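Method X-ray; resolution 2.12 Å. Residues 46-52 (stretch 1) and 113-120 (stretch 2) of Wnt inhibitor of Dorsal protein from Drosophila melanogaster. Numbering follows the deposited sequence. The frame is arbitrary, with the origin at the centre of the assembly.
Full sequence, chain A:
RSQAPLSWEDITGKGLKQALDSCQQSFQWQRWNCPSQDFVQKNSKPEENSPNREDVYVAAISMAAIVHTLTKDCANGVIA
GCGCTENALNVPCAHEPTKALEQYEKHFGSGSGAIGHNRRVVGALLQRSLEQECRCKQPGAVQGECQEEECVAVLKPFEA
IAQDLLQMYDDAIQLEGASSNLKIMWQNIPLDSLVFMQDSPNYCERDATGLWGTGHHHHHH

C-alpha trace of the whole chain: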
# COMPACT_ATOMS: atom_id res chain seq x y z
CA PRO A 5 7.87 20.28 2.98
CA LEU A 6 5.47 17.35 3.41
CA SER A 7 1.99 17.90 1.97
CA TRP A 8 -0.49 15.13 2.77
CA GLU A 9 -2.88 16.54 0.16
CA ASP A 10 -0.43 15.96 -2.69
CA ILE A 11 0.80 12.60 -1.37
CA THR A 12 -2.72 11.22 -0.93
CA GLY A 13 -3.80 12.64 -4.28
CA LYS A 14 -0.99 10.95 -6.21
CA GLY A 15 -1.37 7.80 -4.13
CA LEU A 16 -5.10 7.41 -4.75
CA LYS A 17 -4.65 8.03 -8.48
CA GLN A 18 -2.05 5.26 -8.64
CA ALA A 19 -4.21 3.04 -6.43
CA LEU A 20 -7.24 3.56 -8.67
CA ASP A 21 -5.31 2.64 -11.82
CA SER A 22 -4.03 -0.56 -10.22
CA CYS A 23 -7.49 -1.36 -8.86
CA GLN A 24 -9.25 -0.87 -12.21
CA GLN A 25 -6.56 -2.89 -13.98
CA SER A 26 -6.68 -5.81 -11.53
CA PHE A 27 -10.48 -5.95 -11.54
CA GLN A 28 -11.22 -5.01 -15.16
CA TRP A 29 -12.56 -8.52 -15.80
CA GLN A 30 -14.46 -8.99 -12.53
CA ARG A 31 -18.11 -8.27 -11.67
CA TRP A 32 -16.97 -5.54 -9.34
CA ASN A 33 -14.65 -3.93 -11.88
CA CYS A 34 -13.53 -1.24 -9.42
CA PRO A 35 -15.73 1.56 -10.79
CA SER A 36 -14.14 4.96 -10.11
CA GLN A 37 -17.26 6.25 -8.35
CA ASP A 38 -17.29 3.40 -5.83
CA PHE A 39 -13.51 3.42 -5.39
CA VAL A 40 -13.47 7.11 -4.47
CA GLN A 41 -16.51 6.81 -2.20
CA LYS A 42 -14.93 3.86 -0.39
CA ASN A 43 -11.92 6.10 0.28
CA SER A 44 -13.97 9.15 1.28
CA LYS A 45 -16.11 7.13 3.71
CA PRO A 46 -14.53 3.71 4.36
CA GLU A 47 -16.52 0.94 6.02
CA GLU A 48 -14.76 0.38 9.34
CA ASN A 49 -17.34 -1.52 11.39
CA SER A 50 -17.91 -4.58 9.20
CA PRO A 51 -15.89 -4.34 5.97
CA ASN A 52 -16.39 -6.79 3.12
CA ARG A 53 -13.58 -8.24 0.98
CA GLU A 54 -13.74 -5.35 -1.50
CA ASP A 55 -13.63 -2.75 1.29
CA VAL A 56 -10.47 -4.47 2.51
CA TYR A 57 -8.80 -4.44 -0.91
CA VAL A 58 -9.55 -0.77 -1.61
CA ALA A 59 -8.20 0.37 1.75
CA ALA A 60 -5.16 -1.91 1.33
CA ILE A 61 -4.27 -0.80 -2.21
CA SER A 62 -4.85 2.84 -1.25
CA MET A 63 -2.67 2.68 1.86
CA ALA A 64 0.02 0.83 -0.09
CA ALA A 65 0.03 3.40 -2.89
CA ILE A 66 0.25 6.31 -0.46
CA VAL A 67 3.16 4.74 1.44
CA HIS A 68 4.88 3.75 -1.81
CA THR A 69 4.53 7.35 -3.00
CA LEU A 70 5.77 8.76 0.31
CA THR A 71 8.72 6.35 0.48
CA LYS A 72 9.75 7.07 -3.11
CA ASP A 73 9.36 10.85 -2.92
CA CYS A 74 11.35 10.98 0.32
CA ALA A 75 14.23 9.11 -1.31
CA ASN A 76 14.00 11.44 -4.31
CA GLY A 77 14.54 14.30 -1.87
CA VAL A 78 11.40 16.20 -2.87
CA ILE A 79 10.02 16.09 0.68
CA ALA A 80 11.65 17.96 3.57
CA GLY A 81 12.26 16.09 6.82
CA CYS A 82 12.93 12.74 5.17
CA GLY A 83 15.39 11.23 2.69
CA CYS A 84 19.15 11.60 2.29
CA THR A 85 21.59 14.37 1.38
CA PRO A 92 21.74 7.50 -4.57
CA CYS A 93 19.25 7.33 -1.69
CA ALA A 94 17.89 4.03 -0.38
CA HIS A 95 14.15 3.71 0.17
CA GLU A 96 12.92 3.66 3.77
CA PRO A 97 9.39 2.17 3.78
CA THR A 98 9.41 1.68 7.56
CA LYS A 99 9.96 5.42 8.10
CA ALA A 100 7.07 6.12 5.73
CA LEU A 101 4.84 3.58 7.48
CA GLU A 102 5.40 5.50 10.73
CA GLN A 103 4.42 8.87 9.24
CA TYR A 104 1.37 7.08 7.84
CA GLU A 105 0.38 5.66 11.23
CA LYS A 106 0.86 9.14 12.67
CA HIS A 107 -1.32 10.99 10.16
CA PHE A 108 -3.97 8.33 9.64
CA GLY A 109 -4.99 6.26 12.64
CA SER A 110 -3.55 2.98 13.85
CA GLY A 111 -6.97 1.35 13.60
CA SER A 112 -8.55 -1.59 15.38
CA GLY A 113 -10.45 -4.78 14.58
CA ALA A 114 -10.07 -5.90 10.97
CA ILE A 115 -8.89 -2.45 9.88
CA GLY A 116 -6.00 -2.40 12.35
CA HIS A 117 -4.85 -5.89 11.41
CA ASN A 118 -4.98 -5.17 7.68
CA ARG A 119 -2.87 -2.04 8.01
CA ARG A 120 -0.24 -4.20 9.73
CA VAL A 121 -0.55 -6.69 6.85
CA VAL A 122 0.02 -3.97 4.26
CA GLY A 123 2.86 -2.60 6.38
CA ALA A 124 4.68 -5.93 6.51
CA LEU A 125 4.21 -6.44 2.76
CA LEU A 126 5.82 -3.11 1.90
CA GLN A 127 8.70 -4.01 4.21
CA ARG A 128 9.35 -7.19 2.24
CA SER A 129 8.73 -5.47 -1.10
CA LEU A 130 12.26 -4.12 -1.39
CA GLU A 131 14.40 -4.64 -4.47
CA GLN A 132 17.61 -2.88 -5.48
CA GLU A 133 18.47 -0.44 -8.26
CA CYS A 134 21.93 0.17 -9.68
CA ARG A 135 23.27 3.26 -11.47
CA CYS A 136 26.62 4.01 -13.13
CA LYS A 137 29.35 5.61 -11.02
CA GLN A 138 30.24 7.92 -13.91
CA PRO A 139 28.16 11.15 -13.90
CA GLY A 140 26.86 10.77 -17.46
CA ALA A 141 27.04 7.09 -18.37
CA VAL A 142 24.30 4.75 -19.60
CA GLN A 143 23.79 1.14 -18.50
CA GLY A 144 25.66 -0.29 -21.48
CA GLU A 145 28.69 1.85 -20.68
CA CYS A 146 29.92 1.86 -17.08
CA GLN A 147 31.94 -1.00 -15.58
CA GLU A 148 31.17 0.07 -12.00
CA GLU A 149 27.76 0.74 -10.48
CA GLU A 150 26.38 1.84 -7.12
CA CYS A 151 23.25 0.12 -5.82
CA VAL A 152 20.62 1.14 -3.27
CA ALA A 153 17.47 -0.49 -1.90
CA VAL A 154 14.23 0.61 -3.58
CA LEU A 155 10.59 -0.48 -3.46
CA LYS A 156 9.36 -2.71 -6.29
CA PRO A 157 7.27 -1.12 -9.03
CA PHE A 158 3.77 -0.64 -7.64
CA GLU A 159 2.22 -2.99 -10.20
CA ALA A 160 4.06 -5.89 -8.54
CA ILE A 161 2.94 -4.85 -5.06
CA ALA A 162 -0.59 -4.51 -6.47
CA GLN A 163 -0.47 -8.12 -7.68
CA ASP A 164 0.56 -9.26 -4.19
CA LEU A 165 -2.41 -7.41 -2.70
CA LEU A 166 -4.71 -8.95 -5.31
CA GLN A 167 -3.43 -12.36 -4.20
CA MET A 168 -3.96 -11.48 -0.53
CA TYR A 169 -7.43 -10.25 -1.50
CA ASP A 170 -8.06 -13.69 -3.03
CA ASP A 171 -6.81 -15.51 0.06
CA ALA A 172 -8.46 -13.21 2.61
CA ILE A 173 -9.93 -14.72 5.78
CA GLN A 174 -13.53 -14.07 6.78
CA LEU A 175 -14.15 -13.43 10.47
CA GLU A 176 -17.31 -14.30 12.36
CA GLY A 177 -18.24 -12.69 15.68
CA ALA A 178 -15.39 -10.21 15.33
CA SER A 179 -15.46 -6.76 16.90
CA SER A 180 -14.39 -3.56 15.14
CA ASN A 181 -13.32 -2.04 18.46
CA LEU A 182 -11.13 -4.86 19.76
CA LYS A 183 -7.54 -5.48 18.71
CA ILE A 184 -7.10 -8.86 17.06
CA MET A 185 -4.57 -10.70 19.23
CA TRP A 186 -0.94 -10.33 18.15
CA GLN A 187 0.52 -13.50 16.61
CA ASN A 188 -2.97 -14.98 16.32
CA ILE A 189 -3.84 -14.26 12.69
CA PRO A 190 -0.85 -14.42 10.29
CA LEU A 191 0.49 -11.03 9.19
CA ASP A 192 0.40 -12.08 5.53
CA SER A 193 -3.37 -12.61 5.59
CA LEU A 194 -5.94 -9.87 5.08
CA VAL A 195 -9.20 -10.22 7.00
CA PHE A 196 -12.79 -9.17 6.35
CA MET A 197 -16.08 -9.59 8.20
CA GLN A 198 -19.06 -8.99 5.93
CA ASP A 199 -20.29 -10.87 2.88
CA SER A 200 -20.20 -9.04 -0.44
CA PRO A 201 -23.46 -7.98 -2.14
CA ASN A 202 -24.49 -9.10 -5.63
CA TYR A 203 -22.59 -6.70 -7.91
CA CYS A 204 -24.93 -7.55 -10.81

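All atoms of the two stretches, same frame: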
# COMPACT_ATOMS: atom_id res chain seq x y z
N PRO A 46 -14.80 5.15 4.29
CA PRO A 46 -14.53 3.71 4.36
C PRO A 46 -15.39 3.00 5.39
O PRO A 46 -15.69 3.56 6.44
CB PRO A 46 -13.05 3.65 4.75
CG PRO A 46 -12.81 4.93 5.48
CD PRO A 46 -13.69 5.95 4.82
N GLU A 47 -15.80 1.77 5.07
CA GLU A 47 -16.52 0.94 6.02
C GLU A 47 -15.52 0.40 7.04
O GLU A 47 -14.59 -0.32 6.68
CB GLU A 47 -17.21 -0.21 5.29
CG GLU A 47 -17.83 -1.24 6.22
CD GLU A 47 -18.94 -0.66 7.07
OE1 GLU A 47 -19.71 0.17 6.54
OE2 GLU A 47 -19.03 -1.03 8.26
N GLU A 48 -15.72 0.74 8.31
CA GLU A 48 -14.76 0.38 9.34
C GLU A 48 -15.36 -0.50 10.43
O GLU A 48 -14.64 -1.02 11.28
CB GLU A 48 -14.12 1.63 9.94
CG GLU A 48 -13.29 2.43 8.94
CD GLU A 48 -12.62 3.64 9.56
OE1 GLU A 48 -13.23 4.27 10.46
OE2 GLU A 48 -11.48 3.96 9.16
N ASN A 49 -16.67 -0.67 10.40
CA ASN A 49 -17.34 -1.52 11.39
C ASN A 49 -17.37 -2.98 10.95
O ASN A 49 -16.98 -3.87 11.69
CB ASN A 49 -18.75 -1.01 11.68
CG ASN A 49 -18.75 0.37 12.30
OD1 ASN A 49 -19.44 1.27 11.84
ND2 ASN A 49 -17.97 0.54 13.36
N SER A 50 -17.84 -3.22 9.73
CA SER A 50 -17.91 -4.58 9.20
C SER A 50 -17.58 -4.60 7.71
O SER A 50 -18.47 -4.76 6.88
CB SER A 50 -19.29 -5.18 9.45
OG SER A 50 -19.35 -6.52 9.01
N PRO A 51 -16.29 -4.43 7.37
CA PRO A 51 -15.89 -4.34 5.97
C PRO A 51 -16.00 -5.67 5.24
O PRO A 51 -15.72 -6.72 5.82
CB PRO A 51 -14.42 -3.92 6.06
CG PRO A 51 -13.96 -4.46 7.36
CD PRO A 51 -15.14 -4.36 8.29
N ASN A 52 -16.42 -5.62 3.98
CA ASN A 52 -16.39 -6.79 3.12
C ASN A 52 -15.04 -6.90 2.41
O ASN A 52 -14.19 -6.02 2.56
CB ASN A 52 -17.56 -6.81 2.13
CG ASN A 52 -17.57 -5.61 1.19
OD1 ASN A 52 -16.53 -5.18 0.69
ND2 ASN A 52 -18.75 -5.06 0.95
N GLY A 113 -9.69 -3.73 15.24
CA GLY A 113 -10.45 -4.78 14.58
C GLY A 113 -9.78 -5.25 13.30
O GLY A 113 -8.57 -5.44 13.26
N ALA A 114 -10.58 -5.44 12.25
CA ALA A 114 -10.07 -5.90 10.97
C ALA A 114 -9.20 -4.84 10.31
O ALA A 114 -8.18 -5.15 9.71
CB ALA A 114 -11.23 -6.27 10.05
N ILE A 115 -9.62 -3.58 10.44
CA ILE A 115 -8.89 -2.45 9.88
C ILE A 115 -7.46 -2.39 10.41
O ILE A 115 -6.51 -2.28 9.63
CB ILE A 115 -9.59 -1.12 10.20
CG1 ILE A 115 -11.00 -1.11 9.59
CG2 ILE A 115 -8.78 0.05 9.67
CD1 ILE A 115 -11.01 -1.24 8.08
N GLY A 116 -7.31 -2.46 11.73
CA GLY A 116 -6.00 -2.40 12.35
C GLY A 116 -5.09 -3.52 11.89
O GLY A 116 -3.91 -3.30 11.60
N HIS A 117 -5.63 -4.73 11.82
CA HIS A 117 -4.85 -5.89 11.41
C HIS A 117 -4.39 -5.75 9.97
O HIS A 117 -3.24 -6.06 9.65
CB HIS A 117 -5.67 -7.17 11.56
CG HIS A 117 -5.00 -8.38 10.97
ND1 HIS A 117 -3.97 -9.04 11.60
CD2 HIS A 117 -5.22 -9.04 9.81
CE1 HIS A 117 -3.58 -10.05 10.86
NE2 HIS A 117 -4.32 -10.08 9.76
N ASN A 118 -5.28 -5.29 9.10
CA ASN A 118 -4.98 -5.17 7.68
C ASN A 118 -3.92 -4.12 7.39
O ASN A 118 -3.12 -4.28 6.47
CB ASN A 118 -6.25 -4.90 6.87
CG ASN A 118 -7.18 -6.10 6.84
OD1 ASN A 118 -6.76 -7.24 7.03
ND2 ASN A 118 -8.46 -5.84 6.59
N ARG A 119 -3.90 -3.05 8.18
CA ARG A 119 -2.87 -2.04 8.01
C ARG A 119 -1.50 -2.61 8.37
O ARG A 119 -0.49 -2.29 7.73
CB ARG A 119 -3.18 -0.80 8.85
CG ARG A 119 -4.45 -0.10 8.41
CD ARG A 119 -4.66 1.20 9.17
NE ARG A 119 -5.98 1.77 8.90
CZ ARG A 119 -6.41 2.91 9.42
NH1 ARG A 119 -5.63 3.60 10.25
NH2 ARG A 119 -7.62 3.37 9.13
N ARG A 120 -1.46 -3.48 9.38
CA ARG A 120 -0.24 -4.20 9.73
C ARG A 120 0.17 -5.15 8.60
O ARG A 120 1.36 -5.31 8.32
CB ARG A 120 -0.42 -4.98 11.04
CG ARG A 120 -0.41 -4.10 12.28
CD ARG A 120 -0.74 -4.90 13.53
NE ARG A 120 0.13 -6.07 13.69
CZ ARG A 120 1.31 -6.04 14.29
NH1 ARG A 120 1.78 -4.90 14.79
NH2 ARG A 120 2.03 -7.15 14.39
O HOH W 1 -12.66 -3.46 11.99

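A helix can be held against an irregular segment without a single direct hydrogen bond between them, and the packing of residues 46-52 on the helix of residues 113-120 in the Wnt inhibitor of Dorsal protein illustrates how. The contact is small, burying 187 Å² in all, and it rests largely on Ile 115, Glu 48 and Pro 51.

Ile 115 is the centrepiece. Its CA-to-CB bond points toward the loop, and with both chi angles in the m well the side chain reaches along the bend of the chain from Glu 47 to Pro 51. Its neighbours there are as much backbone as side chain: CD1 of Ile 115 lies 4.0 Å from O of Glu 47, and CG1 of Ile 115 is 4.0 Å from O of Glu 48. These are van der Waals contacts, since a methyl or methylene group offers a carbonyl no conventional hydrogen bond. The apolar part of the contact is completed by Pro 51, whose CG sits 4.4 Å from CD1 of Ile 115 and 4.2 Å from CB of Ala 114. One proline ring thus touches two consecutive helical residues, both of which direct their CB atoms toward the loop.

Glu 48 shows how a charged residue can contribute through its aliphatic portion. Its CA-to-CB bond runs sideways to the helix, yet its CB comes within 4.2 Å of CG1 of Ile 115. Farther out, the extended chi2 carries the carboxylate to Arg 119, one helical turn beyond Ile 115. The CA-to-CB bond of Arg 119 also runs sideways to the loop, but the end of the side chain comes nearer, and OE2 of Glu 48 meets NH2 of Arg 119 at 3.9 Å, near the guanidinium plane at its edge. This salt bridge is long, and the glutamate is exposed and poorly ordered, so the pairing is better read as a loose electrostatic attraction than as a rigid clamp.

Polar linkage between the backbones is left to solvent. Water 1 lies 3.2 Å from O of Glu 48, placed to donate to it, though it has more acceptors in reach than protons, and it accepts a weak hydrogen bond from N of Ala 114 at 2.9 Å, placed between the loop and the early part of the helix.

The loop also braces itself. OE2 of Glu 47 accepts a hydrogen bond from N of Ser 50 at 2.9 Å, nearly linear at 170°, and a weak one from N of Asn 49 at 3.2 Å. One carboxylate oxygen thereby ties together the turn between Glu 48 and Pro 51, the two residues that make up most of the loop's side of the contact.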